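Local coordinates for Non-fluorescent flavoprotein (Photobacterium phosphoreum, PDB 1FVP) that binds flavin mononucleotide carrying an attached myristate, forms a homodimer related to bacterial luciferase, and may have FMN-linked alkanal monooxygenase activity, at residues A[26-29]-A[30-33]; A[105-108]-A[109-113]; A[185-188]-A[189-193]; A[216-219]-A[220-224]. All blocks are in the same frame, centred on the assembly; numbering follows the deposited sequence.

How the contacts relate
The four contacts follow one another along the chain, on helices 23-38, 100-116, 178-190 and 207-227, which surround a largely parallel sheet; three lie within helices, and contact 3 runs off the end of helix 178-190 into the following turn. Contacts 1 and 2 lie on the connecting helices of two beta-alpha-beta units, on opposite sides of the chain's centre, centres about 36 Å apart. Contacts 2 and 3, centres about 15 Å apart, touch where Leu-107 packs on Phe-191 and Asp-192. Contacts 3 and 4 stay about 8 Å apart at their nearest atoms, yet these successive helices, with strand 195-199 between them, supply one flavin pocket, while contact 1 borders another flavin and the second subunit.

Contact 1: A[26-29]-A[30-33]; sequences NNAL and ETLR
Asn-27 and Thr-31 are joined by one turn of helix 23-38, the crossover helix of the beta-alpha-beta unit formed with strands 6-11 and 42-48. Thr-31 N donates to Asn-27 O at 2.9 Å. The bonds from Leu-32 N to Ala-28 O and from Arg-33 N to Leu-29 O are weak, and Glu-30 N is weakly shared between Asn-26 O and Asn-27 O.

Thr-31 turns back over this turn. Its OG1, anti to the carbonyl carbon (chi1 -36°), comes 2.7 Å from Asn-27 O, and the hydroxyl is also hydrogen-bonded to Glu-202 and Lys-210. One residue on, Leu-32 brings CG within 3.4 Å of Ala-28 O, and its CD1 only just meets Leu-29 CD1, at 4.5 Å. Phe-10 of strand 6-11 covers Ala-28, Thr-31 and Leu-32, and Ala-28 also lines a flavin pocket. Asn-26 and Leu-29 instead face Tyr-88 of the second subunit. At the outer side Arg-33 forms a salt bridge with Glu-30 and has a second partner in Asp-38; within the pair, Arg-33 NH2 makes a weak bond to Glu-30 OE2 at 2.8 Å.

Contact 2: A[105-108]-A[109-113]; sequences KLLS and FYNAS
Leu-106 and Tyr-110 are tied by the straightest of the bonds between 105-108 and 109-113, in helix 100-116, which crosses between the parallel strands 92-94 and 126-134 of a beta-alpha-beta unit. Tyr-110 N donates to Leu-106 O over 3.3 Å with an N-H...O angle of 166°. Two residues further on, Ser-108 O takes the N-H of Ala-112 at 3.0 Å. Asn-111 N also seems to donate to that oxygen, but its place in the model is doubtful. The bond from Phe-109 N to Lys-105 O is weak and long, at 3.5 Å.

Side chains meet the backbone more than each other. Asn-111 sets its CB 3.6 Å from Leu-107 O, and Ala-112 CB lies 3.5 Å from Ser-108 O. The ring of Phe-109 brings CD1 to 4.2 Å from Lys-105 O, obliquely, before running on to Val-82 of helix 80-87.

Tyr-110 holds its CG anti to the backbone N (chi1 -169°), which sends the ring off toward the strands, where it meets His-126 edge-to-face. Its buried hydroxyl is weakly bonded to Leu-90 O. Ser-113, also buried, has its OG bonded to Asp-83 OD2. The helix thus satisfies much of its backbone locally, while the polar ends of its inward residues find partners on other elements, which ties the turn to its surroundings by hydrogen bonds as well as by packing.

Contact 3: A[185-188]-A[189-193]; sequences ANLA and GKFDN. With FMA (6-(3-tetradecanoic acid) flavine mononucleotide), chain D.
Ala-188 O and Asn-193 N close a Schellman motif at the end of helix 178-190, and the exit is marked by two consecutive residues with positive phi, Asp-192 (43°) and Asn-193 (60°). Asp-192 is the C-prime residue. Asn-193 N reaches back to Ala-188 O over 3.0 Å, and Phe-191 N bonds the same oxygen at 2.8 Å, though both nitrogens are less securely placed than the rest. Asp-192 N, bonded to Gly-189 O, supplies the other bond of the motif.

Before the exit, Leu-187 and Lys-190 cross at about a right angle, Leu-187 CD1 lying 3.4 Å from Lys-190 CG. The lysine chain, bent at chi2 and chi3, then curls back so that its CE passes 3.2 Å from Asn-186 O. With CG anti to the carbonyl carbon (chi1 -82°), the Phe-191 ring lies beside the last turn and turns its edge to Leu-187 O, with CD2 3.6 Å away. Farther out this ring meets Phe-94, and helix 100-116 covers the same side.

The reversal also delivers Asn-193 to the modified flavin. The ligand hydroxyl O2B donates to Asn-193 OD1 at 2.8 Å, and O4' donates to it as well, at a distance too short to trust in detail. At the dimethylbenzene end of the flavin, Ala-185 CB lies 3.4 Å from C7. The turn that ends the helix thus places Asn-193 OD1 as an acceptor for O2B of the ribityl chain, consistent with the helix end forming part of the flavin site.

Contact 4: A[216-219]-A[220-224]; sequences DLNN and QVIKF. With FMA (6-(3-tetradecanoic acid) flavine mononucleotide), chain D.
Leu-217 and Val-221 form the close-packed side of this turn of helix 207-227. Val-221 N points almost straight at Leu-217 O, 2.8 Å away with an N-H...O angle of 174°, and the two side chains run side by side until Leu-217 CD1 meets Val-221 CG2 at 3.7 Å. Ile-222 N repeats the bond one residue on, to Asn-218 O at 2.7 Å. Ile-222 CG2, held between the backbone N and the carbonyl carbon, fits against Asn-219 CA at 3.5 Å.

Gln-220 leaves the helix on the ligand side; it and Phe-224 belong to the pocket of the modified flavin. The glutamine chain is extended beyond CG, which is anti to the backbone N (chi1 -161°), and this carries the amide to the carboxylate of the fatty acid, where NE2 lies 2.6 Å from O1' of the ligand. Phe-224 spans both parts of the molecule: its CB lies 3.0 Å from the carboxylate O2', and its ring reaches the flavin O4, to which it is oblique.

The helix kinks at Gln-220 and Lys-223, whose N-H groups miss the usual i to i-4 acceptor; Lys-223 N has only a weak and doubtful bond to Gln-220 O. The solvent side is looser. Asp-216 and Lys-223 are exposed; the lysine folds at chi3 and chi4 over Asn-219 O without a hydrogen bond from NZ.

Around the helix, Asn-218 and Val-221 rest on Thr-39 and Ile-41 in the link between helix 23-38 and strand 42-48, while Gln-220 touches Tyr-177 just ahead of helix 178-190 and Phe-224 packs on Leu-230 near the end of the chain.

Contact 1: A[26-29]-A[30-33]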
loop_
_atom_site.group_PDB
_atom_site.type_symbol
_atom_site.label_atom_id
_atom_site.label_comp_id
_atom_site.label_asym_id
_atom_site.label_seq_id
_atom_site.Cartn_x
_atom_site.Cartn_y
_atom_site.Cartn_z
ATOM N N ASN A 26 -12.091 15.114 -5.103
ATOM C CA ASN A 26 -12.175 15.219 -6.589
ATOM C C ASN A 26 -10.807 15.617 -7.125
ATOM O O ASN A 26 -10.399 15.147 -8.191
ATOM C CB ASN A 26 -13.375 16.022 -7.023
ATOM C CG ASN A 26 -14.494 15.047 -7.404
ATOM O OD1 ASN A 26 -15.404 14.847 -6.589
ATOM N ND2 ASN A 26 -14.363 14.467 -8.600
ATOM N N ASN A 27 -10.132 16.437 -6.345
ATOM C CA ASN A 27 -8.777 16.928 -6.622
ATOM C C ASN A 27 -7.810 15.729 -6.653
ATOM O O ASN A 27 -6.975 15.604 -7.555
ATOM C CB ASN A 27 -8.344 17.940 -5.554
ATOM C CG ASN A 27 -9.205 19.187 -5.478
ATOM O OD1 ASN A 27 -10.402 19.179 -5.788
ATOM N ND2 ASN A 27 -8.553 20.288 -5.092
ATOM N N ALA A 28 -7.967 14.890 -5.634
ATOM C CA ALA A 28 -7.156 13.690 -5.465
ATOM C C ALA A 28 -7.466 12.678 -6.560
ATOM O O ALA A 28 -6.541 11.901 -6.832
ATOM C CB ALA A 28 -7.309 13.041 -4.108
ATOM N N LEU A 29 -8.657 12.728 -7.120
ATOM C CA LEU A 29 -9.039 11.780 -8.203
ATOM C C LEU A 29 -8.429 12.242 -9.527
ATOM O O LEU A 29 -8.186 11.490 -10.492
ATOM C CB LEU A 29 -10.542 11.667 -8.147
ATOM C CG LEU A 29 -11.268 10.353 -8.008
ATOM C CD1 LEU A 29 -10.945 9.612 -6.716
ATOM C CD2 LEU A 29 -12.768 10.676 -7.981
ATOM N N GLU A 30 -8.133 13.532 -9.569
ATOM C CA GLU A 30 -7.532 14.219 -10.717
ATOM C C GLU A 30 -6.022 13.985 -10.718
ATOM O O GLU A 30 -5.412 13.841 -11.777
ATOM C CB GLU A 30 -7.727 15.730 -10.656
ATOM C CG GLU A 30 -8.254 16.412 -11.908
ATOM C CD GLU A 30 -7.345 16.316 -13.098
ATOM O OE1 GLU A 30 -6.277 16.909 -13.101
ATOM O OE2 GLU A 30 -7.802 15.607 -14.020
ATOM N N THR A 31 -5.502 13.964 -9.500
ATOM C CA THR A 31 -4.092 13.737 -9.220
ATOM C C THR A 31 -3.761 12.327 -9.729
ATOM O O THR A 31 -2.628 12.060 -10.127
ATOM C CB THR A 31 -3.701 13.819 -7.693
ATOM O OG1 THR A 31 -4.489 14.845 -7.016
ATOM C CG2 THR A 31 -2.199 14.044 -7.461
ATOM N N LEU A 32 -4.763 11.459 -9.670
ATOM C CA LEU A 32 -4.664 10.055 -10.087
ATOM C C LEU A 32 -4.885 9.930 -11.597
ATOM O O LEU A 32 -4.323 9.014 -12.227
ATOM C CB LEU A 32 -5.682 9.209 -9.328
ATOM C CG LEU A 32 -5.491 8.887 -7.866
ATOM C CD1 LEU A 32 -6.731 8.203 -7.297
ATOM C CD2 LEU A 32 -4.279 7.990 -7.687
ATOM N N ARG A 33 -5.733 10.841 -12.087
ATOM C CA ARG A 33 -6.043 10.819 -13.529
ATOM C C ARG A 33 -4.755 11.012 -14.331
ATOM O O ARG A 33 -4.460 10.221 -15.244
ATOM C CB ARG A 33 -7.102 11.833 -13.949
ATOM C CG ARG A 33 -7.527 11.646 -15.411
ATOM C CD ARG A 33 -8.375 12.766 -15.915
ATOM N NE ARG A 33 -7.695 14.041 -15.812
ATOM C CZ ARG A 33 -6.617 14.366 -16.530
ATOM N NH1 ARG A 33 -6.096 13.565 -17.454
ATOM N NH2 ARG A 33 -6.040 15.548 -16.248
#

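Contact 2: A[105-108]-A[109-113]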
loop_
_atom_site.group_PDB
_atom_site.type_symbol
_atom_site.label_atom_id
_atom_site.label_comp_id
_atom_site.label_asym_id
_atom_site.label_seq_id
_atom_site.Cartn_x
_atom_site.Cartn_y
_atom_site.Cartn_z
ATOM N N LYS A 105 19.317 12.165 10.798
ATOM C CA LYS A 105 19.861 11.437 11.936
ATOM C C LYS A 105 19.388 9.975 11.886
ATOM O O LYS A 105 20.043 9.103 12.506
ATOM C CB LYS A 105 19.365 12.002 13.263
ATOM C CG LYS A 105 19.705 13.475 13.454
ATOM C CD LYS A 105 18.909 14.078 14.603
ATOM C CE LYS A 105 19.596 13.930 15.946
ATOM N NZ LYS A 105 19.322 15.146 16.771
ATOM N N LEU A 106 18.297 9.687 11.194
ATOM C CA LEU A 106 17.759 8.322 11.105
ATOM C C LEU A 106 18.352 7.509 9.979
ATOM O O LEU A 106 18.429 6.274 10.219
ATOM C CB LEU A 106 16.233 8.343 11.169
ATOM C CG LEU A 106 15.691 9.101 12.374
ATOM C CD1 LEU A 106 14.605 10.054 11.932
ATOM C CD2 LEU A 106 15.108 8.102 13.353
ATOM N N LEU A 107 18.773 8.057 8.852
ATOM C CA LEU A 107 19.380 7.168 7.831
ATOM C C LEU A 107 20.796 6.891 8.381
ATOM O O LEU A 107 21.572 6.110 7.809
ATOM C CB LEU A 107 19.404 7.726 6.424
ATOM C CG LEU A 107 20.742 8.224 5.896
ATOM C CD1 LEU A 107 20.861 8.091 4.387
ATOM C CD2 LEU A 107 20.925 9.669 6.307
ATOM N N SER A 108 21.075 7.587 9.476
ATOM C CA SER A 108 22.400 7.432 10.096
ATOM C C SER A 108 22.422 6.173 10.925
ATOM O O SER A 108 23.356 5.373 10.728
ATOM C CB SER A 108 22.932 8.685 10.738
ATOM O OG SER A 108 23.664 9.361 9.701
ATOM N N PHE A 109 21.421 6.012 11.770
ATOM C CA PHE A 109 21.445 4.753 12.558
ATOM C C PHE A 109 21.439 3.648 11.477
ATOM O O PHE A 109 22.211 2.681 11.595
ATOM C CB PHE A 109 20.355 4.588 13.540
ATOM C CG PHE A 109 20.401 4.975 14.962
ATOM C CD1 PHE A 109 20.884 6.211 15.367
ATOM C CD2 PHE A 109 19.866 4.104 15.924
ATOM C CE1 PHE A 109 20.876 6.571 16.708
ATOM C CE2 PHE A 109 19.851 4.445 17.278
ATOM C CZ PHE A 109 20.373 5.692 17.677
ATOM N N TYR A 110 20.611 3.863 10.468
ATOM C CA TYR A 110 20.499 2.850 9.401
ATOM C C TYR A 110 21.797 2.591 8.659
ATOM O O TYR A 110 21.868 1.754 7.734
ATOM C CB TYR A 110 19.334 3.074 8.446
ATOM C CG TYR A 110 19.015 1.942 7.495
ATOM C CD1 TYR A 110 19.663 1.832 6.260
ATOM C CD2 TYR A 110 18.032 1.008 7.807
ATOM C CE1 TYR A 110 19.383 0.798 5.391
ATOM C CE2 TYR A 110 17.720 -0.016 6.921
ATOM C CZ TYR A 110 18.395 -0.123 5.714
ATOM O OH TYR A 110 18.063 -1.135 4.857
ATOM N N ASN A 111 22.873 3.252 9.035
ATOM C CA ASN A 111 24.128 2.919 8.288
ATOM C C ASN A 111 24.993 2.209 9.316
ATOM O O ASN A 111 25.786 1.334 8.977
ATOM C CB ASN A 111 24.600 4.159 7.573
ATOM C CG ASN A 111 23.812 4.288 6.272
ATOM O OD1 ASN A 111 22.963 3.414 6.039
ATOM N ND2 ASN A 111 24.146 5.337 5.540
ATOM N N ALA A 112 24.698 2.649 10.526
ATOM C CA ALA A 112 25.342 2.201 11.749
ATOM C C ALA A 112 24.815 0.820 12.152
ATOM O O ALA A 112 25.635 -0.013 12.599
ATOM C CB ALA A 112 25.152 3.233 12.849
ATOM N N SER A 113 23.514 0.643 11.986
ATOM C CA SER A 113 22.908 -0.653 12.334
ATOM C C SER A 113 23.356 -1.626 11.251
ATOM O O SER A 113 23.945 -2.674 11.570
ATOM C CB SER A 113 21.420 -0.622 12.525
ATOM O OG SER A 113 21.074 -0.106 13.792
#

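Contact 3: A[185-188]-A[189-193]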
loop_
_atom_site.group_PDB
_atom_site.type_symbol
_atom_site.label_atom_id
_atom_site.label_comp_id
_atom_site.label_asym_id
_atom_site.label_seq_id
_atom_site.Cartn_x
_atom_site.Cartn_y
_atom_site.Cartn_z
ATOM N N ALA A 185 16.858 17.892 -5.858
ATOM C CA ALA A 185 18.074 17.335 -6.466
ATOM C C ALA A 185 19.272 18.113 -5.933
ATOM O O ALA A 185 20.169 18.526 -6.673
ATOM C CB ALA A 185 17.977 17.329 -7.973
ATOM N N ASN A 186 19.242 18.291 -4.642
ATOM C CA ASN A 186 20.239 18.987 -3.811
ATOM C C ASN A 186 20.180 18.208 -2.475
ATOM O O ASN A 186 21.197 17.861 -1.871
ATOM C CB ASN A 186 19.923 20.461 -3.679
ATOM C CG ASN A 186 21.058 21.436 -3.443
ATOM O OD1 ASN A 186 21.838 21.341 -2.473
ATOM N ND2 ASN A 186 21.143 22.420 -4.358
ATOM N N LEU A 187 18.919 17.968 -2.127
ATOM C CA LEU A 187 18.546 17.243 -0.930
ATOM C C LEU A 187 18.866 15.754 -1.110
ATOM O O LEU A 187 19.286 15.099 -0.131
ATOM C CB LEU A 187 17.067 17.468 -0.573
ATOM C CG LEU A 187 16.681 16.820 0.761
ATOM C CD1 LEU A 187 17.585 17.297 1.891
ATOM C CD2 LEU A 187 15.233 17.137 1.082
ATOM N N ALA A 188 18.642 15.303 -2.350
ATOM C CA ALA A 188 18.920 13.883 -2.653
ATOM C C ALA A 188 20.287 13.645 -1.981
ATOM O O ALA A 188 20.440 12.733 -1.169
ATOM C CB ALA A 188 18.945 13.578 -4.125
ATOM N N GLY A 189 21.171 14.567 -2.311
ATOM C CA GLY A 189 22.543 14.673 -1.868
ATOM C C GLY A 189 22.762 14.457 -0.383
ATOM O O GLY A 189 23.584 13.585 -0.001
ATOM N N LYS A 190 22.051 15.209 0.447
ATOM C CA LYS A 190 22.193 15.102 1.897
ATOM C C LYS A 190 21.823 13.699 2.384
ATOM O O LYS A 190 21.987 13.411 3.569
ATOM C CB LYS A 190 21.367 16.098 2.682
ATOM C CG LYS A 190 20.983 17.439 2.132
ATOM C CD LYS A 190 22.081 18.482 2.183
ATOM C CE LYS A 190 22.758 18.570 0.820
ATOM N NZ LYS A 190 24.015 19.371 0.916
ATOM N N PHE A 191 21.289 12.890 1.513
ATOM C CA PHE A 191 20.841 11.511 1.688
ATOM C C PHE A 191 21.760 10.615 0.843
ATOM O O PHE A 191 21.334 9.626 0.208
ATOM C CB PHE A 191 19.369 11.296 1.290
ATOM C CG PHE A 191 18.399 11.680 2.365
ATOM C CD1 PHE A 191 18.162 10.827 3.427
ATOM C CD2 PHE A 191 17.748 12.904 2.344
ATOM C CE1 PHE A 191 17.299 11.153 4.461
ATOM C CE2 PHE A 191 16.873 13.261 3.364
ATOM C CZ PHE A 191 16.650 12.371 4.428
ATOM N N ASP A 192 23.021 11.004 0.808
ATOM C CA ASP A 192 24.047 10.291 0.038
ATOM C C ASP A 192 23.463 9.912 -1.333
ATOM O O ASP A 192 23.972 8.952 -1.955
ATOM C CB ASP A 192 24.616 9.060 0.729
ATOM C CG ASP A 192 24.851 9.138 2.215
ATOM O OD1 ASP A 192 25.809 9.764 2.711
ATOM O OD2 ASP A 192 24.009 8.503 2.904
ATOM N N ASN A 193 22.465 10.639 -1.774
ATOM C CA ASN A 193 21.855 10.336 -3.080
ATOM C C ASN A 193 21.282 8.921 -3.124
ATOM O O ASN A 193 21.368 8.285 -4.192
ATOM C CB ASN A 193 22.914 10.581 -4.157
ATOM C CG ASN A 193 22.699 11.864 -4.927
ATOM O OD1 ASN A 193 23.012 11.869 -6.129
ATOM N ND2 ASN A 193 22.171 12.920 -4.318
HETATM N N1 FMA D . 21.740 12.335 -10.255
HETATM C C2 FMA D . 21.400 11.070 -10.510
HETATM O O2 FMA D . 22.012 10.090 -10.304
HETATM N N3 FMA D . 20.108 10.795 -11.122
HETATM C C4 FMA D . 19.260 11.795 -11.434
HETATM O O4 FMA D . 18.199 11.517 -11.948
HETATM C C4A FMA D . 19.647 13.144 -11.156
HETATM N N5 FMA D . 18.902 14.187 -11.421
HETATM C C5A FMA D . 19.210 15.473 -11.188
HETATM C C6 FMA D . 18.350 16.521 -11.502
HETATM C C7 FMA D . 18.757 17.802 -11.224
HETATM C C7M FMA D . 17.875 19.064 -11.523
HETATM C C8 FMA D . 20.043 18.076 -10.628
HETATM C C8M FMA D . 20.530 19.452 -10.310
HETATM C C9 FMA D . 20.871 17.013 -10.333
HETATM C C9A FMA D . 20.521 15.717 -10.575
HETATM N N10 FMA D . 21.305 14.606 -10.294
HETATM C C10 FMA D . 20.986 13.336 -10.538
HETATM C C1B FMA D . 22.678 14.804 -9.650
HETATM C C2B FMA D . 23.175 13.584 -8.761
HETATM O O2B FMA D . 23.526 14.245 -7.559
HETATM C C3B FMA D . 24.336 12.903 -9.449
HETATM O "O3'" FMA D . 24.342 13.165 -10.816
HETATM C C4B FMA D . 24.432 11.387 -9.241
HETATM O "O4'" FMA D . 24.513 11.061 -7.807
HETATM C C5B FMA D . 25.705 10.821 -9.930
HETATM O "O5'" FMA D . 26.525 10.135 -8.809
HETATM P P FMA D . 28.055 10.323 -8.461
HETATM O O1P FMA D . 28.706 9.686 -9.738
HETATM O O2P FMA D . 28.313 11.746 -8.354
HETATM O O3P FMA D . 28.286 9.736 -7.231
HETATM C "C1'" FMA D . 16.193 16.145 -14.445
HETATM O "O1'" FMA D . 16.146 17.431 -14.365
HETATM O "O2'" FMA D . 15.975 15.605 -15.534
HETATM C "C2'" FMA D . 17.152 15.543 -13.472
HETATM C "C3'" FMA D . 17.039 16.183 -12.081
HETATM C "C4'" FMA D . 16.142 15.324 -11.243
HETATM C "C5'" FMA D . 14.670 15.646 -11.135
HETATM C "C6'" FMA D . 14.142 15.568 -9.724
HETATM C "C7'" FMA D . 12.656 15.242 -9.671
HETATM C "C8'" FMA D . 11.782 16.252 -9.057
HETATM C "C9'" FMA D . 11.459 16.172 -7.575
HETATM C C11 FMA D . 10.879 17.437 -7.019
HETATM C C12 FMA D . 9.923 18.282 -7.778
HETATM C C13 FMA D . 9.288 19.462 -7.123
HETATM C C14 FMA D . 8.291 20.236 -7.924
HETATM C C15 FMA D . 8.685 20.495 -9.351
#

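Contact 4: A[216-219]-A[220-224]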
loop_
_atom_site.group_PDB
_atom_site.type_symbol
_atom_site.label_atom_id
_atom_site.label_comp_id
_atom_site.label_asym_id
_atom_site.label_seq_id
_atom_site.Cartn_x
_atom_site.Cartn_y
_atom_site.Cartn_z
ATOM N N ASP A 216 4.894 18.215 -16.735
ATOM C CA ASP A 216 6.116 18.915 -17.150
ATOM C C ASP A 216 7.328 17.976 -16.924
ATOM O O ASP A 216 8.058 17.668 -17.860
ATOM C CB ASP A 216 6.473 20.169 -16.369
ATOM C CG ASP A 216 6.115 21.435 -17.122
ATOM O OD1 ASP A 216 5.199 21.309 -17.955
ATOM O OD2 ASP A 216 6.808 22.426 -16.796
ATOM N N LEU A 217 7.432 17.697 -15.651
ATOM C CA LEU A 217 8.410 16.872 -14.962
ATOM C C LEU A 217 8.476 15.435 -15.483
ATOM O O LEU A 217 9.505 14.752 -15.401
ATOM C CB LEU A 217 8.034 16.990 -13.472
ATOM C CG LEU A 217 8.461 15.823 -12.609
ATOM C CD1 LEU A 217 9.978 15.698 -12.643
ATOM C CD2 LEU A 217 8.021 16.134 -11.189
ATOM N N ASN A 218 7.351 14.999 -16.016
ATOM C CA ASN A 218 7.182 13.671 -16.614
ATOM C C ASN A 218 8.085 13.695 -17.857
ATOM O O ASN A 218 8.988 12.903 -18.065
ATOM C CB ASN A 218 5.725 13.471 -16.997
ATOM C CG ASN A 218 5.556 12.325 -17.983
ATOM O OD1 ASN A 218 5.797 12.487 -19.188
ATOM N ND2 ASN A 218 5.136 11.184 -17.446
ATOM N N ASN A 219 7.765 14.693 -18.646
ATOM C CA ASN A 219 8.394 15.046 -19.926
ATOM C C ASN A 219 9.858 15.440 -19.727
ATOM O O ASN A 219 10.643 15.602 -20.673
ATOM C CB ASN A 219 7.487 16.074 -20.600
ATOM C CG ASN A 219 6.159 15.462 -21.016
ATOM O OD1 ASN A 219 5.736 15.622 -22.181
ATOM N ND2 ASN A 219 5.492 14.759 -20.109
ATOM N N GLN A 220 10.197 15.560 -18.455
ATOM C CA GLN A 220 11.532 15.895 -17.996
ATOM C C GLN A 220 12.279 14.581 -17.713
ATOM O O GLN A 220 13.303 14.333 -18.374
ATOM C CB GLN A 220 11.632 16.769 -16.752
ATOM C CG GLN A 220 13.016 17.392 -16.674
ATOM C CD GLN A 220 13.253 18.142 -15.398
ATOM O OE1 GLN A 220 12.544 18.013 -14.408
ATOM N NE2 GLN A 220 14.309 18.950 -15.441
ATOM N N VAL A 221 11.776 13.806 -16.775
ATOM C CA VAL A 221 12.434 12.525 -16.444
ATOM C C VAL A 221 12.451 11.642 -17.686
ATOM O O VAL A 221 13.521 11.196 -18.138
ATOM C CB VAL A 221 11.761 11.876 -15.234
ATOM C CG1 VAL A 221 12.374 10.527 -14.896
ATOM C CG2 VAL A 221 11.782 12.803 -14.039
ATOM N N ILE A 222 11.287 11.418 -18.261
ATOM C CA ILE A 222 11.161 10.592 -19.461
ATOM C C ILE A 222 12.294 10.926 -20.423
ATOM O O ILE A 222 12.680 10.043 -21.200
ATOM C CB ILE A 222 9.747 10.691 -20.112
ATOM C CG1 ILE A 222 9.496 9.413 -20.946
ATOM C CG2 ILE A 222 9.552 11.953 -20.987
ATOM C CD1 ILE A 222 9.391 8.099 -20.117
ATOM N N LYS A 223 12.796 12.142 -20.362
ATOM C CA LYS A 223 13.889 12.622 -21.208
ATOM C C LYS A 223 15.258 12.337 -20.598
ATOM O O LYS A 223 16.051 11.610 -21.214
ATOM C CB LYS A 223 13.792 14.108 -21.517
ATOM C CG LYS A 223 14.206 14.443 -22.955
ATOM C CD LYS A 223 13.848 15.879 -23.275
ATOM C CE LYS A 223 12.422 16.266 -22.954
ATOM N NZ LYS A 223 11.448 15.944 -24.028
ATOM N N PHE A 224 15.517 12.899 -19.436
ATOM C CA PHE A 224 16.756 12.732 -18.664
ATOM C C PHE A 224 17.187 11.254 -18.746
ATOM O O PHE A 224 18.392 10.971 -18.840
ATOM C CB PHE A 224 16.613 13.147 -17.202
ATOM C CG PHE A 224 17.728 12.689 -16.305
ATOM C CD1 PHE A 224 17.710 11.417 -15.727
ATOM C CD2 PHE A 224 18.810 13.536 -16.051
ATOM C CE1 PHE A 224 18.741 10.994 -14.913
ATOM C CE2 PHE A 224 19.861 13.131 -15.218
ATOM C CZ PHE A 224 19.822 11.841 -14.660
HETATM N N1 FMA D . 21.740 12.335 -10.255
HETATM C C2 FMA D . 21.400 11.070 -10.510
HETATM O O2 FMA D . 22.012 10.090 -10.304
HETATM N N3 FMA D . 20.108 10.795 -11.122
HETATM C C4 FMA D . 19.260 11.795 -11.434
HETATM O O4 FMA D . 18.199 11.517 -11.948
HETATM C C4A FMA D . 19.647 13.144 -11.156
HETATM N N5 FMA D . 18.902 14.187 -11.421
HETATM C C5A FMA D . 19.210 15.473 -11.188
HETATM C C6 FMA D . 18.350 16.521 -11.502
HETATM C C7 FMA D . 18.757 17.802 -11.224
HETATM C C7M FMA D . 17.875 19.064 -11.523
HETATM C C8 FMA D . 20.043 18.076 -10.628
HETATM C C8M FMA D . 20.530 19.452 -10.310
HETATM C C9 FMA D . 20.871 17.013 -10.333
HETATM C C9A FMA D . 20.521 15.717 -10.575
HETATM N N10 FMA D . 21.305 14.606 -10.294
HETATM C C10 FMA D . 20.986 13.336 -10.538
HETATM C C1B FMA D . 22.678 14.804 -9.650
HETATM C C2B FMA D . 23.175 13.584 -8.761
HETATM O O2B FMA D . 23.526 14.245 -7.559
HETATM C C3B FMA D . 24.336 12.903 -9.449
HETATM O "O3'" FMA D . 24.342 13.165 -10.816
HETATM C C4B FMA D . 24.432 11.387 -9.241
HETATM O "O4'" FMA D . 24.513 11.061 -7.807
HETATM C C5B FMA D . 25.705 10.821 -9.930
HETATM O "O5'" FMA D . 26.525 10.135 -8.809
HETATM P P FMA D . 28.055 10.323 -8.461
HETATM O O1P FMA D . 28.706 9.686 -9.738
HETATM O O2P FMA D . 28.313 11.746 -8.354
HETATM O O3P FMA D . 28.286 9.736 -7.231
HETATM C "C1'" FMA D . 16.193 16.145 -14.445
HETATM O "O1'" FMA D . 16.146 17.431 -14.365
HETATM O "O2'" FMA D . 15.975 15.605 -15.534
HETATM C "C2'" FMA D . 17.152 15.543 -13.472
HETATM C "C3'" FMA D . 17.039 16.183 -12.081
HETATM C "C4'" FMA D . 16.142 15.324 -11.243
HETATM C "C5'" FMA D . 14.670 15.646 -11.135
HETATM C "C6'" FMA D . 14.142 15.568 -9.724
HETATM C "C7'" FMA D . 12.656 15.242 -9.671
HETATM C "C8'" FMA D . 11.782 16.252 -9.057
HETATM C "C9'" FMA D . 11.459 16.172 -7.575
HETATM C C11 FMA D . 10.879 17.437 -7.019
HETATM C C12 FMA D . 9.923 18.282 -7.778
HETATM C C13 FMA D . 9.288 19.462 -7.123
HETATM C C14 FMA D . 8.291 20.236 -7.924
HETATM C C15 FMA D . 8.685 20.495 -9.351
#